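Quinoline 2-oxidoreductase medium subunit (Pseudomonas putida, PDB 1T3Q) binds FAD as the flavoprotein subunit of the molybdenum hydroxylase quinoline 2-oxidoreductase and probably passes electrons through that flavin. Local coordinates at residues G112-H117 with A122-L127; L127-G132 with S147-M152. All coordinates share one frame; numbering follows the deposited sequence.

Contact 1. Residues G112-H117 with A122-L127. With FAD (flavin-adenine dinucleotide), chain R.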
loop_
_atom_site.group_PDB
_atom_site.type_symbol
_atom_site.label_atom_id
_atom_site.label_comp_id
_atom_site.label_asym_id
_atom_site.label_seq_id
_atom_site.Cartn_x
_atom_site.Cartn_y
_atom_site.Cartn_z
ATOM N N GLY C 112 1.955 -39.049 29.587
ATOM C CA GLY C 112 2.584 -38.428 30.739
ATOM C C GLY C 112 2.078 -37.021 31.010
ATOM O O GLY C 112 1.853 -36.645 32.162
ATOM N N GLY C 113 1.906 -36.238 29.950
ATOM C CA GLY C 113 1.417 -34.879 30.110
ATOM C C GLY C 113 -0.012 -34.852 30.617
ATOM O O GLY C 113 -0.373 -34.030 31.462
ATOM N N SER C 114 -0.835 -35.755 30.096
ATOM C CA SER C 114 -2.229 -35.835 30.517
ATOM C C SER C 114 -2.308 -36.207 31.998
ATOM O O SER C 114 -3.089 -35.627 32.748
ATOM C CB SER C 114 -2.978 -36.883 29.683
ATOM O OG SER C 114 -4.309 -37.039 30.133
ATOM N N LEU C 115 -1.491 -37.170 32.415
ATOM C CA LEU C 115 -1.495 -37.615 33.804
ATOM C C LEU C 115 -0.981 -36.540 34.758
ATOM O O LEU C 115 -1.544 -36.339 35.836
ATOM C CB LEU C 115 -0.665 -38.898 33.947
ATOM C CG LEU C 115 -1.259 -40.113 33.225
ATOM C CD1 LEU C 115 -0.277 -41.279 33.250
ATOM C CD2 LEU C 115 -2.564 -40.497 33.894
ATOM N N ALA C 116 0.074 -35.841 34.355
ATOM C CA ALA C 116 0.645 -34.790 35.187
ATOM C C ALA C 116 -0.285 -33.577 35.272
ATOM O O ALA C 116 -0.391 -32.946 36.328
ATOM C CB ALA C 116 1.993 -34.376 34.640
ATOM N N HIS C 117 -0.951 -33.247 34.166
ATOM C CA HIS C 117 -1.869 -32.109 34.160
ATOM C C HIS C 117 -2.986 -32.420 35.147
ATOM O O HIS C 117 -3.454 -31.546 35.878
ATOM C CB HIS C 117 -2.441 -31.872 32.761
ATOM C CG HIS C 117 -3.334 -30.672 32.674
ATOM N ND1 HIS C 117 -2.939 -29.418 33.089
ATOM C CD2 HIS C 117 -4.604 -30.536 32.224
ATOM C CE1 HIS C 117 -3.926 -28.562 32.899
ATOM N NE2 HIS C 117 -4.949 -29.215 32.375
ATOM N N ALA C 122 -10.337 -35.433 32.576
ATOM C CA ALA C 122 -9.556 -36.135 31.560
ATOM C C ALA C 122 -9.726 -37.650 31.595
ATOM O O ALA C 122 -9.930 -38.239 32.658
ATOM C CB ALA C 122 -8.080 -35.781 31.711
ATOM N N GLU C 123 -9.625 -38.277 30.427
ATOM C CA GLU C 123 -9.771 -39.726 30.318
ATOM C C GLU C 123 -8.618 -40.549 30.893
ATOM O O GLU C 123 -8.851 -41.525 31.604
ATOM C CB GLU C 123 -9.978 -40.141 28.851
ATOM C CG GLU C 123 -11.382 -39.910 28.312
ATOM C CD GLU C 123 -11.663 -38.453 27.997
ATOM O OE1 GLU C 123 -12.835 -38.110 27.716
ATOM O OE2 GLU C 123 -10.709 -37.648 28.022
ATOM N N MET C 124 -7.380 -40.166 30.592
ATOM C CA MET C 124 -6.230 -40.935 31.070
ATOM C C MET C 124 -6.087 -41.079 32.589
ATOM O O MET C 124 -5.831 -42.179 33.080
ATOM C CB MET C 124 -4.935 -40.395 30.458
ATOM C CG MET C 124 -4.824 -40.632 28.951
ATOM S SD MET C 124 -5.014 -42.370 28.442
ATOM C CE MET C 124 -6.767 -42.453 28.097
ATOM N N PRO C 125 -6.238 -39.984 33.353
ATOM C CA PRO C 125 -6.102 -40.155 34.805
ATOM C C PRO C 125 -7.147 -41.140 35.321
ATOM O O PRO C 125 -6.864 -41.967 36.187
ATOM C CB PRO C 125 -6.325 -38.743 35.346
ATOM C CG PRO C 125 -5.782 -37.877 34.240
ATOM C CD PRO C 125 -6.333 -38.559 32.995
ATOM N N PHE C 126 -8.359 -41.039 34.780
ATOM C CA PHE C 126 -9.450 -41.919 35.170
ATOM C C PHE C 126 -9.176 -43.363 34.770
ATOM O O PHE C 126 -9.361 -44.282 35.569
ATOM C CB PHE C 126 -10.763 -41.470 34.515
ATOM C CG PHE C 126 -11.828 -42.537 34.503
ATOM C CD1 PHE C 126 -12.507 -42.880 35.670
ATOM C CD2 PHE C 126 -12.120 -43.230 33.332
ATOM C CE1 PHE C 126 -13.461 -43.902 35.671
ATOM C CE2 PHE C 126 -13.072 -44.253 33.321
ATOM C CZ PHE C 126 -13.743 -44.590 34.493
ATOM N N LEU C 127 -8.745 -43.561 33.530
ATOM C CA LEU C 127 -8.483 -44.906 33.025
ATOM C C LEU C 127 -7.318 -45.614 33.710
ATOM O O LEU C 127 -7.436 -46.775 34.114
ATOM C CB LEU C 127 -8.233 -44.867 31.518
ATOM C CG LEU C 127 -8.104 -46.239 30.850
ATOM C CD1 LEU C 127 -9.424 -46.999 30.975
ATOM C CD2 LEU C 127 -7.729 -46.064 29.387
HETATM P PA FAD R . 1.788 -30.480 28.440
HETATM O O1A FAD R . 0.672 -29.537 28.154
HETATM O O2A FAD R . 3.018 -30.185 28.001
HETATM O O5B FAD R . 1.824 -30.296 29.946
HETATM C C5B FAD R . 0.911 -30.919 30.907
HETATM C C4B FAD R . 1.396 -30.579 32.380
HETATM O O4B FAD R . 2.151 -31.768 32.844
HETATM C C3B FAD R . 2.362 -29.371 32.634
HETATM O O3B FAD R . 2.149 -28.791 33.886
HETATM C C2B FAD R . 3.762 -30.038 32.471
HETATM O O2B FAD R . 4.763 -29.363 33.191
HETATM C C1B FAD R . 3.542 -31.377 33.109
HETATM N N9A FAD R . 4.303 -32.479 32.522
HETATM C C8A FAD R . 4.248 -32.933 31.220
HETATM N N7A FAD R . 4.888 -34.087 31.041
HETATM C C5A FAD R . 5.402 -34.396 32.279
HETATM C C6A FAD R . 6.198 -35.562 32.778
HETATM N N6A FAD R . 6.608 -36.552 32.025
HETATM N N1A FAD R . 6.518 -35.516 34.129
HETATM C C2A FAD R . 6.114 -34.489 34.956
HETATM N N3A FAD R . 5.396 -33.388 34.589
HETATM C C4A FAD R . 5.109 -33.354 33.229
HETATM N N1 FAD R . -7.600 -34.134 27.353
HETATM C C2 FAD R . -8.443 -35.121 27.669
HETATM O O2 FAD R . -8.238 -35.867 28.594
HETATM N N3 FAD R . -9.736 -35.226 27.053
HETATM C C4 FAD R . -10.209 -34.262 26.166
HETATM O O4 FAD R . -11.322 -34.381 25.706
HETATM C C4X FAD R . -9.325 -33.129 25.871
HETATM N N5 FAD R . -9.726 -32.139 25.007
HETATM C C5X FAD R . -8.819 -31.149 24.679
HETATM C C6 FAD R . -9.257 -30.122 23.781
HETATM C C7 FAD R . -8.408 -29.086 23.391
HETATM C C7M FAD R . -8.932 -28.008 22.466
HETATM C C8 FAD R . -7.012 -29.048 23.889
HETATM C C8M FAD R . -6.038 -27.960 23.504
HETATM C C9 FAD R . -6.556 -30.072 24.762
HETATM C C9A FAD R . -7.447 -31.113 25.174
HETATM N N10 FAD R . -7.071 -32.193 26.090
HETATM C C10 FAD R . -7.966 -33.148 26.467
HETATM C "C1'" FAD R . -5.740 -32.117 26.751
HETATM C "C2'" FAD R . -4.692 -33.085 26.128
HETATM O "O2'" FAD R . -4.995 -34.428 26.517
HETATM C "C3'" FAD R . -3.332 -32.624 26.658
HETATM O "O3'" FAD R . -2.369 -33.014 25.669
HETATM C "C4'" FAD R . -2.951 -33.259 28.023
HETATM O "O4'" FAD R . -3.914 -32.939 29.032
HETATM C "C5'" FAD R . -1.617 -32.686 28.409
HETATM O "O5'" FAD R . -0.482 -33.511 27.743
HETATM P P FAD R . 0.655 -32.781 27.079
HETATM O O1P FAD R . 1.605 -33.881 26.593
HETATM O O2P FAD R . 0.239 -31.846 26.141
HETATM O O3P FAD R . 1.363 -32.028 28.127
HETATM O O HOH W 1 -6.634 -38.099 28.797
#
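The FAD pocket of this PCMH-type flavoprotein domain is lined here by two short helices, and S114 and L115 on helix 111-117 meet M124 and P125 at the start of helix 123-130. The segment axes are nearly perpendicular, at 81°, and 8.4 Å apart at closest approach. S114 has its hydroxyl anti to the backbone N (chi1 176°), which sends OG across to M124 CB at 3.4 Å and beside the P125 ring. At the next residue, the CD2 branch of L115 lies 3.7 Å from P125 CA, and the side chain also packs on L166 and V169 of strand 165-172. No direct hydrogen bond joins the helices. The flavin completes the contact: its N3 donates to E123 OE2 over 2.8 Å, with E123 CG beside its own backbone N and the chain bent at chi2 (76°), which brings OE2 to the flavin N3. A122 CB sits 3.1 Å from FAD O2, and E123 N makes a weak bond to the same oxygen. A water ties the three groups together, accepting from M124 N, bonding to S114 OG at 2.9 Å and donating to FAD O2 at 2.8 Å.

Contact 2. Residues L127-G132 with S147-M152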
loop_
_atom_site.group_PDB
_atom_site.type_symbol
_atom_site.label_atom_id
_atom_site.label_comp_id
_atom_site.label_asym_id
_atom_site.label_seq_id
_atom_site.Cartn_x
_atom_site.Cartn_y
_atom_site.Cartn_z
ATOM N N LEU C 127 -8.745 -43.561 33.530
ATOM C CA LEU C 127 -8.483 -44.906 33.025
ATOM C C LEU C 127 -7.318 -45.614 33.710
ATOM O O LEU C 127 -7.436 -46.775 34.114
ATOM C CB LEU C 127 -8.233 -44.867 31.518
ATOM C CG LEU C 127 -8.104 -46.239 30.850
ATOM C CD1 LEU C 127 -9.424 -46.999 30.975
ATOM C CD2 LEU C 127 -7.729 -46.064 29.387
ATOM N N MET C 128 -6.189 -44.928 33.834
ATOM C CA MET C 128 -5.026 -45.538 34.472
ATOM C C MET C 128 -5.346 -46.005 35.889
ATOM O O MET C 128 -4.944 -47.095 36.292
ATOM C CB MET C 128 -3.852 -44.558 34.487
ATOM C CG MET C 128 -3.334 -44.198 33.104
ATOM S SD MET C 128 -2.881 -45.647 32.109
ATOM C CE MET C 128 -4.345 -45.833 31.054
ATOM N N ALA C 129 -6.073 -45.183 36.642
ATOM C CA ALA C 129 -6.441 -45.543 38.006
ATOM C C ALA C 129 -7.336 -46.771 37.987
ATOM O O ALA C 129 -7.136 -47.714 38.753
ATOM C CB ALA C 129 -7.166 -44.379 38.688
ATOM N N THR C 130 -8.318 -46.751 37.092
ATOM C CA THR C 130 -9.271 -47.838 36.951
ATOM C C THR C 130 -8.615 -49.152 36.526
ATOM O O THR C 130 -9.030 -50.232 36.956
ATOM C CB THR C 130 -10.367 -47.451 35.932
ATOM O OG1 THR C 130 -11.079 -46.307 36.422
ATOM C CG2 THR C 130 -11.341 -48.589 35.725
ATOM N N LEU C 131 -7.596 -49.063 35.682
ATOM C CA LEU C 131 -6.899 -50.255 35.215
ATOM C C LEU C 131 -5.812 -50.692 36.187
ATOM O O LEU C 131 -5.079 -51.644 35.923
ATOM C CB LEU C 131 -6.291 -49.999 33.836
ATOM C CG LEU C 131 -7.324 -49.785 32.730
ATOM C CD1 LEU C 131 -6.617 -49.486 31.425
ATOM C CD2 LEU C 131 -8.200 -51.027 32.605
ATOM N N GLY C 132 -5.710 -49.990 37.310
ATOM C CA GLY C 132 -4.710 -50.327 38.308
ATOM C C GLY C 132 -3.283 -50.212 37.811
ATOM O O GLY C 132 -2.449 -51.071 38.089
ATOM N N SER C 147 0.780 -46.071 42.735
ATOM C CA SER C 147 -0.364 -46.538 41.962
ATOM C C SER C 147 -1.016 -45.350 41.275
ATOM O O SER C 147 -0.895 -44.211 41.737
ATOM C CB SER C 147 -1.390 -47.227 42.863
ATOM O OG SER C 147 -2.112 -46.282 43.631
ATOM N N ALA C 148 -1.704 -45.625 40.172
ATOM C CA ALA C 148 -2.390 -44.589 39.414
ATOM C C ALA C 148 -3.423 -43.910 40.307
ATOM O O ALA C 148 -3.638 -42.702 40.213
ATOM C CB ALA C 148 -3.070 -45.199 38.193
ATOM N N THR C 149 -4.057 -44.689 41.179
ATOM C CA THR C 149 -5.058 -44.142 42.088
ATOM C C THR C 149 -4.446 -43.124 43.050
ATOM O O THR C 149 -5.033 -42.070 43.290
ATOM C CB THR C 149 -5.751 -45.260 42.902
ATOM O OG1 THR C 149 -6.450 -46.136 42.008
ATOM C CG2 THR C 149 -6.750 -44.664 43.891
ATOM N N ASP C 150 -3.274 -43.434 43.602
ATOM C CA ASP C 150 -2.614 -42.507 44.523
ATOM C C ASP C 150 -2.014 -41.322 43.784
ATOM O O ASP C 150 -1.899 -40.227 44.339
ATOM C CB ASP C 150 -1.494 -43.201 45.312
ATOM C CG ASP C 150 -2.014 -44.032 46.467
ATOM O OD1 ASP C 150 -3.101 -43.713 46.995
ATOM O OD2 ASP C 150 -1.324 -44.996 46.862
ATOM N N PHE C 151 -1.619 -41.550 42.536
ATOM C CA PHE C 151 -1.020 -40.500 41.722
ATOM C C PHE C 151 -1.985 -39.340 41.504
ATOM O O PHE C 151 -1.609 -38.175 41.657
ATOM C CB PHE C 151 -0.593 -41.057 40.364
ATOM C CG PHE C 151 0.154 -40.069 39.515
ATOM C CD1 PHE C 151 1.507 -39.819 39.742
ATOM C CD2 PHE C 151 -0.499 -39.357 38.512
ATOM C CE1 PHE C 151 2.194 -38.874 38.984
ATOM C CE2 PHE C 151 0.180 -38.410 37.749
ATOM C CZ PHE C 151 1.531 -38.167 37.987
ATOM N N MET C 152 -3.220 -39.671 41.131
ATOM C CA MET C 152 -4.262 -38.681 40.873
ATOM C C MET C 152 -4.987 -38.364 42.168
ATOM O O MET C 152 -5.891 -39.087 42.574
ATOM C CB MET C 152 -5.256 -39.225 39.844
ATOM C CG MET C 152 -6.413 -38.288 39.560
ATOM S SD MET C 152 -5.824 -36.716 38.947
ATOM C CE MET C 152 -7.384 -35.993 38.354
HETATM O O HOH W 2 -4.864 -47.495 40.496
#
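A148 presses its methyl group against the backbone of M128 and A129 where the short helix 148-151 meets the last turns of helix 123-130. A148 CB points toward the longer helix and stops 3.3 Å from M128 O. The same A148 CB is 3.4 Å from A129 N. Small residues on both sides let the backbones come close: the CA atoms of A129 and A148 are 4.4 Å apart. Of the M128 side chain, only CB approaches A148, 3.8 Å from A148 CB; the chain bends at chi2 (-55°), its end leads away from helix 148-151, and the side chain packs on V169 and I171 of strand 165-172. T149 lies along the exposed border, its OG1 3.8 Å from A129 CB. No direct hydrogen bond crosses; instead a water donates to A129 O at 2.9 Å and also bonds to T149 OG1. In the next shell, each helix is held at an end. S147 is the N-cap of helix 148-151, where its OG accepts from D150 N at 3.1 Å and 160°. G132 has positive phi and closes helix 123-130, and a backbone bond links A148 to neighbouring A133. Strands 134-139 and 142-147 lie between, so the contact joins the two ends of an antiparallel beta hairpin, with a Schellman motif at its entry and a serine N-cap at its exit.

Contact 1 closes before contact 2 opens along the chain, and the two share helix 123-130, with L127 common to both; their centres lie 9 Å apart. The N-terminal part of that helix faces helix 111-117 and the flavin, whereas its C-terminal part meets helix 148-151 beyond the hairpin of strands 134-139 and 142-147. The contacts also touch directly: F151 CE2 comes 3.3 Å from L115 O, and L115 CD2 packs on M128 CG. L115 and M128 both rest on strand 165-172 of the five-stranded antiparallel sheet. Three helices thus pack together within the FAD-binding domain between the flavin and the sheet, whose strand 165-172 also reaches FAD through L166.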